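Local coordinates for GTPase activator-like protein (Chaetomium thermophilum, PDB 5HIU) that probably stimulates GTP hydrolysis by a small GTPase through a domain beyond this piece, which is the all-helical N-terminal part of the TSC2 protein, at residues P57-W62 / S100-T105; G314-L319 / T356-L361; L361-F366 / K428-R433. All coordinates share one frame; numbering follows the deposited sequence.

Interaction 1 (P57-W62 / S100-T105); sequences PVHAIW and SEYFHT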
loop_
_atom_site.group_PDB
_atom_site.type_symbol
_atom_site.label_atom_id
_atom_site.label_comp_id
_atom_site.label_asym_id
_atom_site.label_seq_id
_atom_site.Cartn_x
_atom_site.Cartn_y
_atom_site.Cartn_z
ATOM N N PRO A 57 14.378 -14.510 -36.115
ATOM C CA PRO A 57 12.929 -14.394 -35.997
ATOM C C PRO A 57 12.295 -15.535 -35.216
ATOM O O PRO A 57 12.383 -16.703 -35.599
ATOM C CB PRO A 57 12.454 -14.430 -37.443
ATOM C CG PRO A 57 13.471 -15.254 -38.136
ATOM C CD PRO A 57 14.775 -14.966 -37.458
ATOM N N VAL A 58 11.627 -15.179 -34.134
ATOM C CA VAL A 58 11.012 -16.168 -33.274
ATOM C C VAL A 58 9.568 -16.458 -33.683
ATOM O O VAL A 58 8.943 -17.352 -33.135
ATOM C CB VAL A 58 11.092 -15.728 -31.791
ATOM C CG1 VAL A 58 12.516 -15.271 -31.454
ATOM C CG2 VAL A 58 10.065 -14.644 -31.459
ATOM N N HIS A 59 9.041 -15.724 -34.655
ATOM C CA HIS A 59 7.611 -15.772 -34.934
ATOM C C HIS A 59 7.049 -17.155 -35.277
ATOM O O HIS A 59 6.010 -17.546 -34.746
ATOM C CB HIS A 59 7.252 -14.811 -36.057
ATOM C CG HIS A 59 5.786 -14.549 -36.169
ATOM N ND1 HIS A 59 4.992 -14.295 -35.071
ATOM C CD2 HIS A 59 4.971 -14.480 -37.248
ATOM C CE1 HIS A 59 3.752 -14.076 -35.468
ATOM N NE2 HIS A 59 3.713 -14.179 -36.784
ATOM N N ALA A 60 7.708 -17.876 -36.179
ATOM C CA ALA A 60 7.216 -19.194 -36.598
ATOM C C ALA A 60 7.489 -20.243 -35.512
ATOM O O ALA A 60 6.719 -21.189 -35.322
ATOM C CB ALA A 60 7.851 -19.595 -37.913
ATOM N N ILE A 61 8.587 -20.042 -34.793
ATOM C CA ILE A 61 8.882 -20.814 -33.598
ATOM C C ILE A 61 7.751 -20.639 -32.570
ATOM O O ILE A 61 7.338 -21.593 -31.921
ATOM C CB ILE A 61 10.250 -20.405 -33.001
ATOM C CG1 ILE A 61 11.397 -20.787 -33.946
ATOM C CG2 ILE A 61 10.474 -21.070 -31.656
ATOM C CD1 ILE A 61 12.709 -20.083 -33.662
ATOM N N TRP A 62 7.249 -19.417 -32.414
ATOM C CA TRP A 62 6.185 -19.176 -31.463
ATOM C C TRP A 62 5.001 -20.042 -31.826
ATOM O O TRP A 62 4.468 -20.755 -30.982
ATOM C CB TRP A 62 5.768 -17.708 -31.456
ATOM C CG TRP A 62 4.692 -17.427 -30.462
ATOM C CD1 TRP A 62 3.341 -17.515 -30.661
ATOM C CD2 TRP A 62 4.872 -17.026 -29.098
ATOM N NE1 TRP A 62 2.669 -17.187 -29.503
ATOM C CE2 TRP A 62 3.586 -16.897 -28.525
ATOM C CE3 TRP A 62 5.995 -16.759 -28.306
ATOM C CZ2 TRP A 62 3.396 -16.508 -27.201
ATOM C CZ3 TRP A 62 5.802 -16.377 -26.980
ATOM C CH2 TRP A 62 4.505 -16.243 -26.449
ATOM N N SER A 100 0.875 -8.598 -29.662
ATOM C CA SER A 100 -0.482 -8.815 -29.225
ATOM C C SER A 100 -0.778 -10.294 -29.164
ATOM O O SER A 100 -1.527 -10.745 -28.319
ATOM C CB SER A 100 -1.476 -8.112 -30.135
ATOM O OG SER A 100 -2.583 -7.699 -29.364
ATOM N N GLU A 101 -0.180 -11.061 -30.052
ATOM C CA GLU A 101 -0.482 -12.470 -30.120
ATOM C C GLU A 101 0.254 -13.233 -29.044
ATOM O O GLU A 101 -0.220 -14.244 -28.508
ATOM C CB GLU A 101 -0.120 -13.002 -31.495
ATOM C CG GLU A 101 -0.735 -14.354 -31.792
ATOM C CD GLU A 101 -0.567 -14.752 -33.240
ATOM O OE1 GLU A 101 -0.792 -13.885 -34.147
ATOM O OE2 GLU A 101 -0.209 -15.942 -33.448
ATOM N N TYR A 102 1.429 -12.737 -28.714
ATOM C CA TYR A 102 2.164 -13.292 -27.614
ATOM C C TYR A 102 1.416 -13.037 -26.299
ATOM O O TYR A 102 1.205 -13.949 -25.502
ATOM C CB TYR A 102 3.580 -12.723 -27.598
ATOM C CG TYR A 102 4.363 -12.939 -28.897
ATOM C CD1 TYR A 102 4.012 -13.929 -29.808
ATOM C CD2 TYR A 102 5.468 -12.156 -29.194
ATOM C CE1 TYR A 102 4.725 -14.104 -30.977
ATOM C CE2 TYR A 102 6.187 -12.333 -30.350
ATOM C CZ TYR A 102 5.812 -13.307 -31.231
ATOM O OH TYR A 102 6.533 -13.479 -32.372
ATOM N N PHE A 103 0.959 -11.819 -26.086
ATOM C CA PHE A 103 0.238 -11.525 -24.850
ATOM C C PHE A 103 -0.976 -12.457 -24.652
ATOM O O PHE A 103 -1.198 -12.975 -23.579
ATOM C CB PHE A 103 -0.173 -10.059 -24.829
ATOM C CG PHE A 103 -1.053 -9.696 -23.684
ATOM C CD1 PHE A 103 -0.508 -9.309 -22.469
ATOM C CD2 PHE A 103 -2.434 -9.718 -23.820
ATOM C CE1 PHE A 103 -1.325 -8.955 -21.404
ATOM C CE2 PHE A 103 -3.252 -9.368 -22.758
ATOM C CZ PHE A 103 -2.701 -8.984 -21.551
ATOM N N HIS A 104 -1.764 -12.681 -25.683
ATOM C CA HIS A 104 -2.959 -13.495 -25.508
ATOM C C HIS A 104 -2.649 -14.963 -25.339
ATOM O O HIS A 104 -3.361 -15.665 -24.615
ATOM C CB HIS A 104 -3.913 -13.248 -26.647
ATOM C CG HIS A 104 -4.478 -11.867 -26.614
ATOM N ND1 HIS A 104 -4.136 -10.896 -27.533
ATOM C CD2 HIS A 104 -5.316 -11.277 -25.735
ATOM C CE1 HIS A 104 -4.762 -9.773 -27.236
ATOM N NE2 HIS A 104 -5.487 -9.978 -26.149
ATOM N N THR A 105 -1.579 -15.419 -25.988
ATOM C CA THR A 105 -1.078 -16.763 -25.785
ATOM C C THR A 105 -0.613 -16.947 -24.333
ATOM O O THR A 105 -1.000 -17.901 -23.661
ATOM C CB THR A 105 0.113 -17.038 -26.720
ATOM O OG1 THR A 105 -0.302 -16.951 -28.075
ATOM C CG2 THR A 105 0.731 -18.404 -26.471
#
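Trp62 and Tyr102 pack their rings together where helix 59-65 meets helix 96-107, two members of the row of helices that makes up this alpha-solenoid. The tyrosine leads with one flank. CD1 sits over the centre of the indole, 3.3 Å from Trp62 CE2, and CE1 lies 3.4 Å from Trp62 CG. The planes meet obliquely, at 39°. Behind the tyrosine ring, Tyr102 CB completes a CH-pi contact over the six-membered ring of Trp62. Trp62 CG is anti to its backbone N (chi1 -179°), and chi2 of -88° sets the turn of the indole. Leu85 and Val89 of helix 75-89 also touch Trp62, whereas Leu125 of helix 115-126 touches Tyr102. At the far end of the phenol, Tyr102 OH accepts a hydrogen bond from His59 ND1 (3.2 Å), the hydroxyl oxygen lying slightly out of the imidazole plane, and Val58 CG2 packs beside the same oxygen at 3.8 Å. At the other edge of the indole Thr105 meets Trp62 CZ2 through CB and CG2, and Trp62 NE1 makes a weak hydrogen bond of 3.3 Å to Thr105 OG1, a hydroxyl that itself donates to Glu101 O at 2.7 Å.

Interaction 2 (G314-L319 / T356-L361); sequences GALSVL and TEILRL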
loop_
_atom_site.group_PDB
_atom_site.type_symbol
_atom_site.label_atom_id
_atom_site.label_comp_id
_atom_site.label_asym_id
_atom_site.label_seq_id
_atom_site.Cartn_x
_atom_site.Cartn_y
_atom_site.Cartn_z
ATOM N N GLY A 314 -5.391 5.867 14.175
ATOM C CA GLY A 314 -4.511 6.064 13.045
ATOM C C GLY A 314 -4.497 7.523 12.691
ATOM O O GLY A 314 -3.429 8.113 12.547
ATOM N N ALA A 315 -5.705 8.076 12.549
ATOM C CA ALA A 315 -5.941 9.507 12.320
ATOM C C ALA A 315 -5.127 10.361 13.270
ATOM O O ALA A 315 -4.555 11.362 12.868
ATOM C CB ALA A 315 -7.415 9.844 12.475
ATOM N N LEU A 316 -5.075 9.959 14.529
ATOM C CA LEU A 316 -4.256 10.644 15.512
ATOM C C LEU A 316 -2.791 10.586 15.106
ATOM O O LEU A 316 -2.081 11.588 15.129
ATOM C CB LEU A 316 -4.426 9.997 16.898
ATOM C CG LEU A 316 -5.434 10.603 17.887
ATOM C CD1 LEU A 316 -6.734 11.079 17.248
ATOM C CD2 LEU A 316 -5.722 9.596 18.993
ATOM N N SER A 317 -2.345 9.391 14.759
ATOM C CA SER A 317 -0.956 9.154 14.420
ATOM C C SER A 317 -0.563 10.042 13.245
ATOM O O SER A 317 0.477 10.713 13.261
ATOM C CB SER A 317 -0.778 7.676 14.038
ATOM O OG SER A 317 0.579 7.288 14.066
ATOM N N VAL A 318 -1.413 10.034 12.226
ATOM C CA VAL A 318 -1.114 10.720 10.981
ATOM C C VAL A 318 -1.263 12.215 11.192
ATOM O O VAL A 318 -0.503 13.004 10.633
ATOM C CB VAL A 318 -2.016 10.212 9.820
ATOM C CG1 VAL A 318 -1.936 11.133 8.626
ATOM C CG2 VAL A 318 -1.611 8.806 9.410
ATOM N N LEU A 319 -2.235 12.594 12.018
ATOM C CA LEU A 319 -2.466 14.007 12.335
ATOM C C LEU A 319 -1.303 14.591 13.116
ATOM O O LEU A 319 -0.857 15.691 12.851
ATOM C CB LEU A 319 -3.784 14.211 13.103
ATOM C CG LEU A 319 -5.029 14.224 12.205
ATOM C CD1 LEU A 319 -6.342 14.115 12.993
ATOM C CD2 LEU A 319 -5.022 15.468 11.341
ATOM N N THR A 356 -3.344 8.404 26.042
ATOM C CA THR A 356 -1.925 8.739 25.860
ATOM C C THR A 356 -1.657 9.408 24.494
ATOM O O THR A 356 -0.848 10.339 24.420
ATOM C CB THR A 356 -1.004 7.506 26.034
ATOM O OG1 THR A 356 -1.292 6.860 27.279
ATOM C CG2 THR A 356 0.476 7.899 26.025
ATOM N N GLU A 357 -2.332 8.941 23.433
ATOM C CA GLU A 357 -2.158 9.501 22.072
ATOM C C GLU A 357 -2.785 10.885 21.933
ATOM O O GLU A 357 -2.098 11.838 21.546
ATOM C CB GLU A 357 -2.701 8.556 20.985
ATOM C CG GLU A 357 -1.873 7.297 20.808
ATOM C CD GLU A 357 -0.393 7.600 20.561
ATOM O OE1 GLU A 357 -0.016 7.963 19.402
ATOM O OE2 GLU A 357 0.400 7.469 21.526
ATOM N N ILE A 358 -4.072 10.997 22.263
ATOM C CA ILE A 358 -4.728 12.308 22.349
ATOM C C ILE A 358 -3.758 13.332 22.933
ATOM O O ILE A 358 -3.544 14.390 22.355
ATOM C CB ILE A 358 -5.981 12.297 23.248
ATOM C CG1 ILE A 358 -7.076 11.372 22.689
ATOM C CG2 ILE A 358 -6.524 13.714 23.389
ATOM C CD1 ILE A 358 -7.870 11.940 21.527
ATOM N N LEU A 359 -3.180 12.988 24.076
ATOM C CA LEU A 359 -2.208 13.830 24.740
ATOM C C LEU A 359 -0.971 14.033 23.883
ATOM O O LEU A 359 -0.494 15.156 23.742
ATOM C CB LEU A 359 -1.781 13.236 26.092
ATOM C CG LEU A 359 -2.740 13.286 27.296
ATOM C CD1 LEU A 359 -2.034 12.837 28.578
ATOM C CD2 LEU A 359 -3.320 14.681 27.482
ATOM N N ARG A 360 -0.431 12.955 23.329
ATOM C CA ARG A 360 0.839 13.050 22.589
ATOM C C ARG A 360 0.711 14.028 21.428
ATOM O O ARG A 360 1.628 14.790 21.146
ATOM C CB ARG A 360 1.357 11.662 22.142
ATOM C CG ARG A 360 2.436 11.708 21.050
ATOM C CD ARG A 360 3.588 10.719 21.186
ATOM N NE ARG A 360 3.121 9.339 21.350
ATOM C CZ ARG A 360 3.509 8.512 22.328
ATOM N NH1 ARG A 360 4.416 8.885 23.236
ATOM N NH2 ARG A 360 3.000 7.286 22.390
ATOM N N LEU A 361 -0.444 14.016 20.787
ATOM C CA LEU A 361 -0.765 14.979 19.737
ATOM C C LEU A 361 -0.709 16.388 20.314
ATOM O O LEU A 361 0.091 17.221 19.879
ATOM C CB LEU A 361 -2.163 14.692 19.161
ATOM C CG LEU A 361 -2.539 15.399 17.862
ATOM C CD1 LEU A 361 -3.552 14.573 17.100
ATOM C CD2 LEU A 361 -3.062 16.816 18.071
#
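Leu316 crosses the side chain of Glu357 obliquely, laying its CD2 methyl against Glu357 CB at 3.8 Å. The same methyl lies 3.9 Å from Ile358 N and 4.1 Å from Ile358 CD1, so one branch of the leucine meets both the backbone and two side chains of the other helix. Ile358 starts out on a bond directed away from helix 302-322, but its side chain reaches back to Leu316 with the CD1 methyl. One turn further along, the approach is reversed. Leu361, whose CG is anti to the backbone N (chi1 -167°), is directed toward the 314-319 helix; its CD1 methyl lies 4.0 Å from Leu319 CB and also rests 3.9 Å from Leu316 O. No hydrogen bond joins the two segments; the contact is almost wholly aliphatic. The polar part of Glu357 takes a different course: its chain is bent at chi2, and the carboxylate forms a salt bridge within its own helix, OE2 lying 2.7 Å from Arg360 NH2. Glu357 thus contributes its CB to the packing while its charge is paired along the helix surface. Leu293 of helix 281-294 touches both Leu316 and Leu319, and Leu323 touches Leu361, extending the apolar layer beyond the two helices. The axes of the segments approach to 9.7 Å and run in the same direction at 20°. Such nearly parallel helices, linked through a further helix, 336-348, and joined by leucine-rich packing, are characteristic of an alpha-solenoid, consistent with a HEAT-like arrangement.

Interaction 3 (L361-F366 / K428-R433); sequences LINSLF and KHLILR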
loop_
_atom_site.group_PDB
_atom_site.type_symbol
_atom_site.label_atom_id
_atom_site.label_comp_id
_atom_site.label_asym_id
_atom_site.label_seq_id
_atom_site.Cartn_x
_atom_site.Cartn_y
_atom_site.Cartn_z
ATOM N N LEU A 361 -0.444 14.016 20.787
ATOM C CA LEU A 361 -0.765 14.979 19.737
ATOM C C LEU A 361 -0.709 16.388 20.314
ATOM O O LEU A 361 0.091 17.221 19.879
ATOM C CB LEU A 361 -2.163 14.692 19.161
ATOM C CG LEU A 361 -2.539 15.399 17.862
ATOM C CD1 LEU A 361 -3.552 14.573 17.100
ATOM C CD2 LEU A 361 -3.062 16.816 18.071
ATOM N N ILE A 362 -1.522 16.619 21.340
ATOM C CA ILE A 362 -1.592 17.921 21.989
ATOM C C ILE A 362 -0.195 18.335 22.438
ATOM O O ILE A 362 0.206 19.473 22.249
ATOM C CB ILE A 362 -2.600 17.934 23.161
ATOM C CG1 ILE A 362 -4.030 17.670 22.645
ATOM C CG2 ILE A 362 -2.578 19.280 23.879
ATOM C CD1 ILE A 362 -5.055 17.469 23.749
ATOM N N ASN A 363 0.582 17.407 22.964
ATOM C CA ASN A 363 1.941 17.749 23.354
ATOM C C ASN A 363 2.826 18.158 22.194
ATOM O O ASN A 363 3.748 18.932 22.375
ATOM C CB ASN A 363 2.588 16.603 24.097
ATOM C CG ASN A 363 2.351 16.684 25.574
ATOM O OD1 ASN A 363 2.619 17.714 26.183
ATOM N ND2 ASN A 363 1.848 15.609 26.167
ATOM N N SER A 364 2.553 17.639 21.007
ATOM C CA SER A 364 3.331 18.021 19.841
ATOM C C SER A 364 2.885 19.370 19.284
ATOM O O SER A 364 3.628 20.002 18.524
ATOM C CB SER A 364 3.220 16.969 18.747
ATOM O OG SER A 364 1.886 16.910 18.297
ATOM N N LEU A 365 1.669 19.789 19.625
ATOM C CA LEU A 365 1.192 21.138 19.304
ATOM C C LEU A 365 1.850 22.245 20.139
ATOM O O LEU A 365 2.150 23.309 19.620
ATOM C CB LEU A 365 -0.310 21.224 19.483
ATOM C CG LEU A 365 -1.131 20.489 18.451
ATOM C CD1 LEU A 365 -2.592 20.715 18.783
ATOM C CD2 LEU A 365 -0.830 20.945 17.027
ATOM N N PHE A 366 2.056 22.008 21.429
ATOM C CA PHE A 366 2.628 23.024 22.285
ATOM C C PHE A 366 4.145 23.061 22.199
ATOM O O PHE A 366 4.760 24.070 22.550
ATOM C CB PHE A 366 2.176 22.829 23.728
ATOM C CG PHE A 366 0.758 23.244 23.972
ATOM C CD1 PHE A 366 0.454 24.559 24.281
ATOM C CD2 PHE A 366 -0.269 22.324 23.896
ATOM C CE1 PHE A 366 -0.856 24.949 24.499
ATOM C CE2 PHE A 366 -1.577 22.704 24.116
ATOM C CZ PHE A 366 -1.875 24.019 24.417
ATOM N N LYS A 428 2.882 14.970 32.714
ATOM C CA LYS A 428 4.139 15.552 33.189
ATOM C C LYS A 428 4.856 16.302 32.063
ATOM O O LYS A 428 5.532 17.301 32.323
ATOM C CB LYS A 428 5.060 14.484 33.780
ATOM N N HIS A 429 4.705 15.830 30.822
ATOM C CA HIS A 429 5.277 16.516 29.662
ATOM C C HIS A 429 4.572 17.832 29.347
ATOM O O HIS A 429 5.232 18.837 29.073
ATOM C CB HIS A 429 5.267 15.610 28.425
ATOM C CG HIS A 429 6.464 14.721 28.333
ATOM N ND1 HIS A 429 6.826 13.859 29.345
ATOM C CD2 HIS A 429 7.387 14.566 27.355
ATOM C CE1 HIS A 429 7.924 13.213 28.996
ATOM N NE2 HIS A 429 8.284 13.623 27.794
ATOM N N LEU A 430 3.241 17.808 29.379
ATOM C CA LEU A 430 2.414 18.974 29.064
ATOM C C LEU A 430 2.455 20.043 30.179
ATOM O O LEU A 430 2.726 21.228 29.940
ATOM C CB LEU A 430 0.973 18.522 28.833
ATOM C CG LEU A 430 -0.018 19.567 28.331
ATOM C CD1 LEU A 430 0.451 20.213 27.033
ATOM C CD2 LEU A 430 -1.382 18.909 28.153
ATOM N N ILE A 431 2.184 19.617 31.400
ATOM C CA ILE A 431 2.337 20.505 32.525
ATOM C C ILE A 431 3.662 21.241 32.373
ATOM O O ILE A 431 3.684 22.468 32.373
ATOM C CB ILE A 431 2.257 19.753 33.880
ATOM C CG1 ILE A 431 0.847 19.157 34.107
ATOM C CG2 ILE A 431 2.652 20.672 35.031
ATOM C CD1 ILE A 431 -0.289 19.954 33.490
ATOM N N LEU A 432 4.755 20.507 32.192
ATOM C CA LEU A 432 6.063 21.150 32.123
ATOM C C LEU A 432 6.096 22.203 31.018
ATOM O O LEU A 432 6.578 23.318 31.232
ATOM C CB LEU A 432 7.197 20.131 31.929
ATOM C CG LEU A 432 8.617 20.707 32.085
ATOM C CD1 LEU A 432 8.881 21.206 33.497
ATOM C CD2 LEU A 432 9.679 19.697 31.693
ATOM N N ARG A 433 5.569 21.849 29.852
ATOM C CA ARG A 433 5.560 22.757 28.704
ATOM C C ARG A 433 4.675 23.991 28.923
ATOM O O ARG A 433 5.100 25.104 28.650
ATOM C CB ARG A 433 5.101 22.022 27.449
ATOM C CG ARG A 433 5.104 22.862 26.185
ATOM C CD ARG A 433 6.462 23.490 25.898
ATOM N NE ARG A 433 6.441 24.229 24.635
ATOM C CZ ARG A 433 7.398 25.054 24.214
ATOM N NH1 ARG A 433 8.486 25.261 24.944
ATOM N NH2 ARG A 433 7.265 25.677 23.048
#
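Helices 361-366 and 428-433 run side by side in the same direction, their axes 9.9 Å apart and inclined by 23°, with the backbones nearest at Asn363 and Leu430, whose CA atoms are 5.9 Å apart. Close approach here brings the Asn363 amide right onto the neighbouring helix. Its OD1 lies 3.2 Å from Leu430 CA and equally near Leu430 CB, but the angle to Leu430 N is too poor for a hydrogen bond. The amide nitrogen, ND2, instead bonds to Gln426 OE1, one turn earlier on helix 423-441. His429 crosses the asparagine at about a right angle and meets it through CB. Leu430 CG is anti to the backbone N (chi1 -173°); its CD1 methyl lies 3.8 Å from Phe366 CD2, while its other methyl, CD2, makes a looser contact of 4.5 Å with Ile362 CG2. The phenylalanine ring also meets Trp382 edge-to-face, and the ring of Phe386, and Leu430 also touches Phe454 of helix 448-459. At the end of helix 352-366, Arg433 takes hold of the backbone. Its NE donates to Phe366 O at 2.7 Å in a fairly straight bond (157°), and NH2 adds a weak one at 3.0 Å. The carbonyl oxygen lies in the guanidinium plane, whereas NE stands well above the carbonyl plane. Lower down the same side chain, Arg433 CG packs on Phe366 CB. A positive group at the C-terminal end of a helix would be expected to suit its dipole. The arginine bond is a local feature of this helix end; near-parallel helices with a further helix, 383-391, between them in the chain are characteristic of an alpha-solenoid.

How the interactions relate
Interactions 2 and 3 follow one another along helix 352-366: its middle packs against 314-319 and its C-terminal end against 428-433. Their centres are 12 Å apart, and Leu361 belongs to both segments of that helix, although it makes its contact in interaction 2. Together they join 302-322, 352-366 and 423-441 side by side. Interaction 1 belongs to the other half of the elongated chain, on the opposite side of its centre, with centres 56 Å from interaction 2 and 66 Å from interaction 3. Between nearest atoms the gaps are about 36 Å from interaction 1 to interaction 2 and about 45 Å to interaction 3.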